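Local coordinates for protein TgTwinScan_2721 - E2 domain (Toxoplasma gondii, PDB 2F4Z) that probably acts as a ubiquitin-conjugating (E2) enzyme, carrying ubiquitin as a thioester and passing it on toward substrates, at residues N107-K112 with L142-A147. Sequence-based numbering, arbitrary orientation.
Sequences NPPKMK and LTIRTA
Pro109 opens the contact by laying the CG corner of its ring against the ethyl branch of Ile144, with CG 4.0 Å from Ile144 CG1. The two side chains meet at a slant. Pro109 directly precedes strand 110-113, and Ile144 is the first residue of helix 144-156, so the start of the strand abuts the start of the helix; the CA atoms of Pro109 and Ile144 lie 7.3 Å apart.

Two residues on, Met111 reaches the same helix turn. Its CG stands anti to the carbonyl carbon (chi1 -62°), and the chain beyond is fully extended, which carries the terminal methyl out to the helix surface. There Met111 CE lies 3.8 Å from Ile144 CG2 and 3.6 Å from Ala147 CB, while the sulfur passes alongside that alanine methyl. Ile144 thus divides its two branches between the partners, CG1 to the proline and CG2 to the methionine. The interface is wholly apolar and buried, without a hydrogen bond across it.

The helix end presenting these groups is capped by Thr143. This N-cap residue accepts a nearly straight bond at OG1 from Thr146 N (3.2 Å, 175°). Thr143 O in turn takes two donors, Ala147 N and Thr146 OG1, the hydroxyl at 2.7 Å.

Helix 33-46 closes over the same end of helix 144-156, where Glu40 accepts from Ile144 N and Leu37 packs on the Ile144 side chain. On the sheet side, Pro109 and Met111 both touch Ile98 of strand 93-99, while Met111 packs further along helix 144-156, on Leu148 and Ile151. The contact therefore joins the last strand of the antiparallel four-stranded sheet to the helix packed across it, part of the hydrophobic core of the E2 fold.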
loop_
_atom_site.group_PDB
_atom_site.type_symbol
_atom_site.label_atom_id
_atom_site.label_comp_id
_atom_site.label_asym_id
_atom_site.label_seq_id
_atom_site.Cartn_x
_atom_site.Cartn_y
_atom_site.Cartn_z
ATOM N N ASN A 107 -10.765 -4.395 9.252
ATOM C CA ASN A 107 -10.064 -4.198 10.513
ATOM C C ASN A 107 -8.573 -4.614 10.483
ATOM O O ASN A 107 -8.208 -5.660 9.893
ATOM C CB ASN A 107 -10.777 -4.926 11.640
ATOM C CG ASN A 107 -12.207 -4.386 11.889
ATOM O OD1 ASN A 107 -13.081 -5.121 12.404
ATOM N ND2 ASN A 107 -12.433 -3.077 11.570
ATOM N N PRO A 108 -7.702 -3.779 11.086
ATOM C CA PRO A 108 -6.267 -4.085 10.937
ATOM C C PRO A 108 -5.814 -5.293 11.769
ATOM O O PRO A 108 -6.447 -5.642 12.762
ATOM C CB PRO A 108 -5.563 -2.782 11.373
ATOM C CG PRO A 108 -6.581 -2.153 12.314
ATOM C CD PRO A 108 -7.936 -2.523 11.824
ATOM N N PRO A 109 -4.707 -5.938 11.348
ATOM C CA PRO A 109 -4.137 -6.955 12.197
ATOM C C PRO A 109 -3.585 -6.293 13.482
ATOM O O PRO A 109 -3.266 -5.071 13.497
ATOM C CB PRO A 109 -3.019 -7.560 11.322
ATOM C CG PRO A 109 -2.618 -6.532 10.394
ATOM C CD PRO A 109 -3.922 -5.714 10.125
ATOM N N LYS A 110 -3.523 -7.067 14.565
ATOM C CA LYS A 110 -2.839 -6.645 15.799
ATOM C C LYS A 110 -1.466 -7.315 15.848
ATOM O O LYS A 110 -1.353 -8.519 15.617
ATOM C CB LYS A 110 -3.640 -7.012 17.050
ATOM C CG LYS A 110 -5.168 -6.958 16.840
ATOM C CD LYS A 110 -5.884 -7.682 18.034
ATOM C CE LYS A 110 -4.825 -8.446 18.974
ATOM N NZ LYS A 110 -5.320 -9.233 20.209
ATOM N N MET A 111 -0.424 -6.500 16.095
ATOM C CA MET A 111 0.961 -6.945 16.056
ATOM C C MET A 111 1.655 -6.478 17.298
ATOM O O MET A 111 1.372 -5.378 17.807
ATOM C CB MET A 111 1.643 -6.385 14.816
ATOM C CG MET A 111 0.997 -6.878 13.514
ATOM S SD MET A 111 2.115 -6.495 12.186
ATOM C CE MET A 111 1.255 -7.061 10.727
ATOM N N LYS A 112 2.514 -7.329 17.832
ATOM C CA LYS A 112 3.423 -6.935 18.937
ATOM C C LYS A 112 4.724 -7.719 18.810
ATOM O O LYS A 112 4.728 -8.784 18.207
ATOM C CB LYS A 112 2.800 -7.218 20.302
ATOM C CG LYS A 112 2.516 -8.679 20.539
ATOM C CD LYS A 112 1.925 -8.879 21.887
ATOM C CE LYS A 112 1.426 -10.329 21.964
ATOM N NZ LYS A 112 1.105 -10.761 23.354
ATOM N N LEU A 142 -4.131 -2.040 2.001
ATOM C CA LEU A 142 -2.769 -2.355 2.505
ATOM C C LEU A 142 -2.660 -3.842 2.837
ATOM O O LEU A 142 -3.655 -4.598 2.863
ATOM C CB LEU A 142 -2.400 -1.493 3.749
ATOM C CG LEU A 142 -2.310 0.045 3.452
ATOM C CD1 LEU A 142 -2.546 0.811 4.728
ATOM C CD2 LEU A 142 -0.989 0.483 2.777
ATOM N N THR A 143 -1.471 -4.271 3.195
ATOM C CA THR A 143 -1.291 -5.691 3.457
ATOM C C THR A 143 -0.538 -5.829 4.760
ATOM O O THR A 143 0.070 -4.868 5.214
ATOM C CB THR A 143 -0.468 -6.330 2.325
ATOM O OG1 THR A 143 0.836 -5.741 2.314
ATOM C CG2 THR A 143 -1.155 -6.064 0.968
ATOM N N ILE A 144 -0.607 -7.019 5.348
ATOM C CA ILE A 144 0.289 -7.412 6.465
ATOM C C ILE A 144 1.778 -7.104 6.161
ATOM O O ILE A 144 2.508 -6.589 7.015
ATOM C CB ILE A 144 0.040 -8.895 6.832
ATOM C CG1 ILE A 144 -1.353 -9.032 7.489
ATOM C CG2 ILE A 144 1.115 -9.446 7.753
ATOM C CD1 ILE A 144 -1.987 -10.358 7.294
ATOM N N ARG A 145 2.229 -7.395 4.942
ATOM C CA ARG A 145 3.593 -6.994 4.512
ATOM C C ARG A 145 4.010 -5.521 4.622
ATOM O O ARG A 145 5.114 -5.209 5.089
ATOM C CB ARG A 145 3.864 -7.433 3.075
ATOM C CG ARG A 145 5.369 -7.323 2.764
ATOM C CD ARG A 145 5.724 -8.170 1.502
ATOM N NE ARG A 145 7.176 -8.221 1.385
ATOM C CZ ARG A 145 7.915 -7.349 0.704
ATOM N NH1 ARG A 145 7.346 -6.366 0.034
ATOM N NH2 ARG A 145 9.230 -7.485 0.671
ATOM N N THR A 146 3.176 -4.633 4.109
ATOM C CA THR A 146 3.348 -3.189 4.294
ATOM C C THR A 146 3.362 -2.837 5.797
ATOM O O THR A 146 4.126 -2.009 6.172
ATOM C CB THR A 146 2.301 -2.334 3.499
ATOM O OG1 THR A 146 0.996 -2.590 4.042
ATOM C CG2 THR A 146 2.240 -2.762 2.048
ATOM N N ALA A 147 2.561 -3.496 6.653
ATOM C CA ALA A 147 2.702 -3.289 8.109
ATOM C C ALA A 147 4.075 -3.694 8.659
ATOM O O ALA A 147 4.673 -2.885 9.370
ATOM C CB ALA A 147 1.547 -3.917 8.935
#